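Local coordinates for uncharacterized protein (PDB 4PAR) that cleaves DNA containing 5-hydroxymethylcytosine as a modification-dependent restriction endonuclease, probably recognising the modified base through an SRA-like domain, at residues G117-Q129 and N138-I150. The protein carries 3 engineered substitutions. Sequence-based numbering, arbitrary orientation.
Sequences GHKIFRVNVFKNQ and NIHQQIDKIIEEI
Ile139 opens the helical side of the contact by bringing CD1 up to Val125, just past the end of strand 119-124, where it lies 4.1 Å from Val125 CA. One turn on, Gln142 makes the polar centre. Its chain leaves the helix with CG beside the backbone N (chi1 -55°) and runs extended beyond it, which carries the amide to the backbone of Asn124. There it works in both directions: OE1 accepts from Asn124 N at 2.9 Å, the donor lying in the carbonyl plane on a lone pair, while NE2 donates to Asn124 O at 3.1 Å, tilted from the planes of both groups. Val123 crosses this amide obliquely, its CG1 3.6 Å from Gln142 OE1. Lys145, at the edge of the contact, turns its amine back to its own helix, where NZ donates to Gln142 O from the face opposite that used by Ile146 N. Ile146 then returns the contact to hydrocarbon. Its CD1 sits between two strand residues, 3.7 Å from Phe121 CB and equally 3.7 Å from Val123 CG2, and the same side chain touches Ile71 on strand 69-74. Glu149 comes last, bent at chi2 (-73°) to lay its aliphatic part against the far end of the Phe121 ring, with CG 3.6 Å from Phe121 CZ.

The helix runs nearly antiparallel to the strand, at 170°, and packs over an outermost strand of the mixed sheet in the PD-(D/E)XK-type endonuclease domain, about 18 Å from the DNA at the nearest atoms. Ile143 and Ile147 of the same helix pack on Ile33 and Leu36 of helix 26-37. The CB of Arg122 points away from the helix, and its NE forms a salt bridge with Glu72 OE1. The chemistry is thus mainly apolar, aliphatic and aromatic, with one glutamine amide satisfying both backbone groups of Asn124, which probably helps hold the end of the strand against the helix.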
loop_
_atom_site.group_PDB
_atom_site.type_symbol
_atom_site.label_atom_id
_atom_site.label_comp_id
_atom_site.label_asym_id
_atom_site.label_seq_id
_atom_site.Cartn_x
_atom_site.Cartn_y
_atom_site.Cartn_z
ATOM N N GLY F 117 12.687 -13.725 -32.122
ATOM C CA GLY F 117 11.833 -14.170 -33.204
ATOM C C GLY F 117 10.627 -13.284 -33.409
ATOM O O GLY F 117 10.056 -13.249 -34.499
ATOM N N HIS F 118 10.246 -12.553 -32.367
ATOM C CA HIS F 118 9.081 -11.673 -32.440
ATOM C C HIS F 118 9.362 -10.450 -33.317
ATOM O O HIS F 118 10.490 -9.964 -33.381
ATOM C CB HIS F 118 8.654 -11.221 -31.040
ATOM C CG HIS F 118 8.325 -12.343 -30.104
ATOM N ND1 HIS F 118 8.196 -12.162 -28.743
ATOM C CD2 HIS F 118 8.095 -13.659 -30.331
ATOM C CE1 HIS F 118 7.900 -13.317 -28.173
ATOM N NE2 HIS F 118 7.836 -14.241 -29.113
ATOM N N LYS F 119 8.329 -9.960 -33.996
ATOM C CA LYS F 119 8.434 -8.741 -34.788
ATOM C C LYS F 119 7.951 -7.544 -33.977
ATOM O O LYS F 119 7.021 -7.663 -33.184
ATOM C CB LYS F 119 7.624 -8.865 -36.083
ATOM C CG LYS F 119 7.701 -7.642 -36.996
ATOM C CD LYS F 119 9.142 -7.331 -37.400
ATOM C CE LYS F 119 9.234 -6.061 -38.236
ATOM N NZ LYS F 119 8.478 -6.176 -39.511
ATOM N N ILE F 120 8.594 -6.395 -34.157
ATOM C CA ILE F 120 8.128 -5.166 -33.523
ATOM C C ILE F 120 7.764 -4.114 -34.558
ATOM O O ILE F 120 8.591 -3.725 -35.386
ATOM C CB ILE F 120 9.174 -4.572 -32.572
ATOM C CG1 ILE F 120 9.295 -5.441 -31.324
ATOM C CG2 ILE F 120 8.781 -3.157 -32.177
ATOM C CD1 ILE F 120 10.044 -4.779 -30.194
ATOM N N PHE F 121 6.513 -3.669 -34.512
ATOM C CA PHE F 121 6.066 -2.574 -35.350
ATOM C C PHE F 121 6.069 -1.290 -34.544
ATOM O O PHE F 121 5.725 -1.287 -33.361
ATOM C CB PHE F 121 4.676 -2.846 -35.905
ATOM C CG PHE F 121 4.632 -3.972 -36.887
ATOM C CD1 PHE F 121 5.067 -3.787 -38.189
ATOM C CD2 PHE F 121 4.146 -5.214 -36.514
ATOM C CE1 PHE F 121 5.022 -4.820 -39.102
ATOM C CE2 PHE F 121 4.098 -6.253 -37.423
ATOM C CZ PHE F 121 4.538 -6.054 -38.720
ATOM N N ARG F 122 6.454 -0.192 -35.179
ATOM C CA ARG F 122 6.525 1.066 -34.462
ATOM C C ARG F 122 5.516 2.071 -34.984
ATOM O O ARG F 122 5.098 2.010 -36.140
ATOM C CB ARG F 122 7.939 1.639 -34.541
ATOM C CG ARG F 122 8.872 0.974 -33.563
ATOM C CD ARG F 122 10.293 1.486 -33.646
ATOM N NE ARG F 122 11.169 0.597 -32.894
ATOM C CZ ARG F 122 11.749 -0.481 -33.409
ATOM N NH1 ARG F 122 11.568 -0.789 -34.689
ATOM N NH2 ARG F 122 12.519 -1.245 -32.649
ATOM N N VAL F 123 5.102 2.982 -34.111
ATOM C CA VAL F 123 4.267 4.088 -34.549
ATOM C C VAL F 123 4.915 5.418 -34.183
ATOM O O VAL F 123 5.108 5.716 -33.008
ATOM C CB VAL F 123 2.873 4.005 -33.944
ATOM C CG1 VAL F 123 1.980 5.090 -34.544
ATOM C CG2 VAL F 123 2.284 2.620 -34.185
ATOM N N ASN F 124 5.255 6.210 -35.197
ATOM C CA ASN F 124 5.927 7.485 -34.978
ATOM C C ASN F 124 4.932 8.622 -34.893
ATOM O O ASN F 124 4.291 8.976 -35.883
ATOM C CB ASN F 124 6.934 7.755 -36.091
ATOM C CG ASN F 124 7.901 6.618 -36.277
ATOM O OD1 ASN F 124 7.685 5.741 -37.111
ATOM N ND2 ASN F 124 8.969 6.612 -35.487
ATOM N N VAL F 125 4.821 9.199 -33.703
ATOM C CA VAL F 125 3.776 10.166 -33.414
ATOM C C VAL F 125 4.214 11.621 -33.553
ATOM O O VAL F 125 3.406 12.531 -33.385
ATOM C CB VAL F 125 3.246 9.953 -32.004
ATOM C CG1 VAL F 125 2.710 8.538 -31.868
ATOM C CG2 VAL F 125 4.352 10.208 -30.999
ATOM N N PHE F 126 5.485 11.845 -33.866
ATOM C CA PHE F 126 5.986 13.208 -33.994
ATOM C C PHE F 126 6.592 13.459 -35.367
ATOM O O PHE F 126 7.457 12.710 -35.818
ATOM C CB PHE F 126 7.020 13.502 -32.906
ATOM C CG PHE F 126 6.457 13.475 -31.515
ATOM C CD1 PHE F 126 5.172 13.914 -31.264
ATOM C CD2 PHE F 126 7.212 13.004 -30.459
ATOM C CE1 PHE F 126 4.655 13.886 -29.985
ATOM C CE2 PHE F 126 6.706 12.975 -29.181
ATOM C CZ PHE F 126 5.424 13.414 -28.941
ATOM N N LYS F 127 6.128 14.515 -36.030
ATOM C CA LYS F 127 6.691 14.904 -37.313
ATOM C C LYS F 127 8.049 15.565 -37.081
ATOM O O LYS F 127 9.089 14.993 -37.404
ATOM C CB LYS F 127 5.741 15.836 -38.084
ATOM C CG LYS F 127 5.069 16.932 -37.261
ATOM C CD LYS F 127 4.464 18.008 -38.162
ATOM C CE LYS F 127 3.968 19.205 -37.356
ATOM N NZ LYS F 127 3.493 20.302 -38.241
ATOM N N ASN F 128 8.037 16.757 -36.495
ATOM C CA ASN F 128 9.269 17.414 -36.105
ATOM C C ASN F 128 9.475 17.210 -34.619
ATOM O O ASN F 128 8.791 17.820 -33.802
ATOM C CB ASN F 128 9.228 18.911 -36.428
ATOM C CG ASN F 128 9.029 19.190 -37.907
ATOM O OD1 ASN F 128 7.903 19.393 -38.367
ATOM N ND2 ASN F 128 10.126 19.218 -38.658
ATOM N N GLN F 129 10.426 16.354 -34.272
ATOM C CA GLN F 129 10.757 16.105 -32.881
ATOM C C GLN F 129 12.085 16.786 -32.567
ATOM O O GLN F 129 13.002 16.749 -33.386
ATOM C CB GLN F 129 10.811 14.601 -32.606
ATOM C CG GLN F 129 11.923 14.164 -31.671
ATOM C CD GLN F 129 11.434 13.200 -30.619
ATOM O OE1 GLN F 129 10.277 13.258 -30.209
ATOM N NE2 GLN F 129 12.310 12.302 -30.176
ATOM N N ASN F 138 -1.812 10.586 -40.859
ATOM C CA ASN F 138 -0.595 9.789 -40.945
ATOM C C ASN F 138 -0.554 8.686 -39.894
ATOM O O ASN F 138 -0.274 7.518 -40.201
ATOM C CB ASN F 138 0.631 10.689 -40.802
ATOM C CG ASN F 138 1.929 9.915 -40.858
ATOM O OD1 ASN F 138 2.352 9.319 -39.867
ATOM N ND2 ASN F 138 2.572 9.922 -42.019
ATOM N N ILE F 139 -0.830 9.069 -38.651
ATOM C CA ILE F 139 -0.855 8.123 -37.541
ATOM C C ILE F 139 -1.843 7.000 -37.834
ATOM O O ILE F 139 -1.515 5.811 -37.708
ATOM C CB ILE F 139 -1.222 8.823 -36.216
ATOM C CG1 ILE F 139 -0.120 9.813 -35.827
ATOM C CG2 ILE F 139 -1.451 7.803 -35.119
ATOM C CD1 ILE F 139 -0.164 10.273 -34.389
ATOM N N HIS F 140 -3.042 7.391 -38.256
ATOM C CA HIS F 140 -4.073 6.440 -38.647
ATOM C C HIS F 140 -3.597 5.495 -39.747
ATOM O O HIS F 140 -3.915 4.310 -39.720
ATOM C CB HIS F 140 -5.330 7.175 -39.109
ATOM C CG HIS F 140 -6.072 7.857 -38.002
ATOM N ND1 HIS F 140 -7.193 8.627 -38.224
ATOM C CD2 HIS F 140 -5.855 7.883 -36.666
ATOM C CE1 HIS F 140 -7.631 9.101 -37.072
ATOM N NE2 HIS F 140 -6.838 8.664 -36.111
ATOM N N GLN F 141 -2.843 6.019 -40.712
ATOM C CA GLN F 141 -2.308 5.186 -41.788
ATOM C C GLN F 141 -1.355 4.122 -41.235
ATOM O O GLN F 141 -1.508 2.927 -41.523
ATOM C CB GLN F 141 -1.603 6.051 -42.838
ATOM C CG GLN F 141 -2.561 6.853 -43.716
ATOM C CD GLN F 141 -1.860 7.904 -44.560
ATOM O OE1 GLN F 141 -0.653 8.114 -44.438
ATOM N NE2 GLN F 141 -2.619 8.574 -45.419
ATOM N N GLN F 142 -0.386 4.563 -40.432
ATOM C CA GLN F 142 0.518 3.646 -39.737
ATOM C C GLN F 142 -0.241 2.535 -38.990
ATOM O O GLN F 142 0.095 1.338 -39.072
ATOM C CB GLN F 142 1.404 4.421 -38.754
ATOM C CG GLN F 142 2.204 5.568 -39.380
ATOM C CD GLN F 142 3.153 6.242 -38.391
ATOM O OE1 GLN F 142 3.847 5.578 -37.624
ATOM N NE2 GLN F 142 3.173 7.567 -38.404
ATOM N N ILE F 143 -1.279 2.927 -38.264
ATOM C CA ILE F 143 -2.060 1.946 -37.526
ATOM C C ILE F 143 -2.786 0.985 -38.474
ATOM O O ILE F 143 -2.852 -0.216 -38.213
ATOM C CB ILE F 143 -3.057 2.637 -36.592
ATOM C CG1 ILE F 143 -2.294 3.273 -35.430
ATOM C CG2 ILE F 143 -4.102 1.651 -36.090
ATOM C CD1 ILE F 143 -3.086 4.310 -34.674
ATOM N N ASP F 144 -3.296 1.508 -39.585
ATOM C CA ASP F 144 -4.019 0.686 -40.551
ATOM C C ASP F 144 -3.120 -0.402 -41.127
ATOM O O ASP F 144 -3.511 -1.578 -41.191
ATOM C CB ASP F 144 -4.591 1.545 -41.680
ATOM C CG ASP F 144 -5.764 2.400 -41.231
ATOM O OD1 ASP F 144 -6.331 2.128 -40.150
ATOM O OD2 ASP F 144 -6.125 3.344 -41.966
ATOM N N LYS F 145 -1.911 -0.016 -41.535
ATOM C CA LYS F 145 -0.978 -1.001 -42.077
ATOM C C LYS F 145 -0.613 -2.024 -40.994
ATOM O O LYS F 145 -0.529 -3.222 -41.275
ATOM C CB LYS F 145 0.282 -0.331 -42.659
ATOM C CG LYS F 145 1.148 0.412 -41.654
ATOM C CD LYS F 145 2.432 0.968 -42.256
ATOM C CE LYS F 145 3.200 1.800 -41.225
ATOM N NZ LYS F 145 3.208 1.180 -39.859
ATOM N N ILE F 146 -0.432 -1.571 -39.754
ATOM C CA ILE F 146 -0.169 -2.521 -38.674
ATOM C C ILE F 146 -1.302 -3.549 -38.534
ATOM O O ILE F 146 -1.050 -4.751 -38.411
ATOM C CB ILE F 146 0.049 -1.798 -37.337
ATOM C CG1 ILE F 146 1.447 -1.177 -37.314
ATOM C CG2 ILE F 146 -0.114 -2.760 -36.168
ATOM C CD1 ILE F 146 1.806 -0.521 -36.009
ATOM N N ILE F 147 -2.543 -3.071 -38.576
ATOM C CA ILE F 147 -3.715 -3.943 -38.521
ATOM C C ILE F 147 -3.703 -4.962 -39.656
ATOM O O ILE F 147 -4.027 -6.137 -39.455
ATOM C CB ILE F 147 -5.023 -3.131 -38.583
ATOM C CG1 ILE F 147 -5.157 -2.248 -37.346
ATOM C CG2 ILE F 147 -6.226 -4.049 -38.673
ATOM C CD1 ILE F 147 -6.187 -1.153 -37.493
ATOM N N GLU F 148 -3.322 -4.517 -40.850
ATOM C CA GLU F 148 -3.235 -5.436 -41.981
ATOM C C GLU F 148 -2.154 -6.500 -41.774
ATOM O O GLU F 148 -2.350 -7.667 -42.128
ATOM C CB GLU F 148 -2.981 -4.671 -43.281
ATOM C CG GLU F 148 -4.252 -4.246 -43.991
ATOM C CD GLU F 148 -5.154 -5.421 -44.329
ATOM O OE1 GLU F 148 -4.629 -6.525 -44.598
ATOM O OE2 GLU F 148 -6.391 -5.245 -44.321
ATOM N N GLU F 149 -1.023 -6.102 -41.198
ATOM C CA GLU F 149 0.041 -7.053 -40.884
ATOM C C GLU F 149 -0.444 -8.098 -39.877
ATOM O O GLU F 149 -0.158 -9.294 -40.013
ATOM C CB GLU F 149 1.276 -6.326 -40.341
ATOM C CG GLU F 149 2.120 -5.630 -41.403
ATOM C CD GLU F 149 2.913 -6.610 -42.256
ATOM O OE1 GLU F 149 3.009 -7.796 -41.870
ATOM O OE2 GLU F 149 3.440 -6.194 -43.313
ATOM N N ILE F 150 -1.181 -7.638 -38.872
ATOM C CA ILE F 150 -1.777 -8.530 -37.884
ATOM C C ILE F 150 -2.723 -9.532 -38.537
ATOM O O ILE F 150 -2.624 -10.738 -38.306
ATOM C CB ILE F 150 -2.552 -7.745 -36.810
ATOM C CG1 ILE F 150 -1.608 -6.832 -36.026
ATOM C CG2 ILE F 150 -3.279 -8.694 -35.875
ATOM C CD1 ILE F 150 -2.304 -6.038 -34.955
#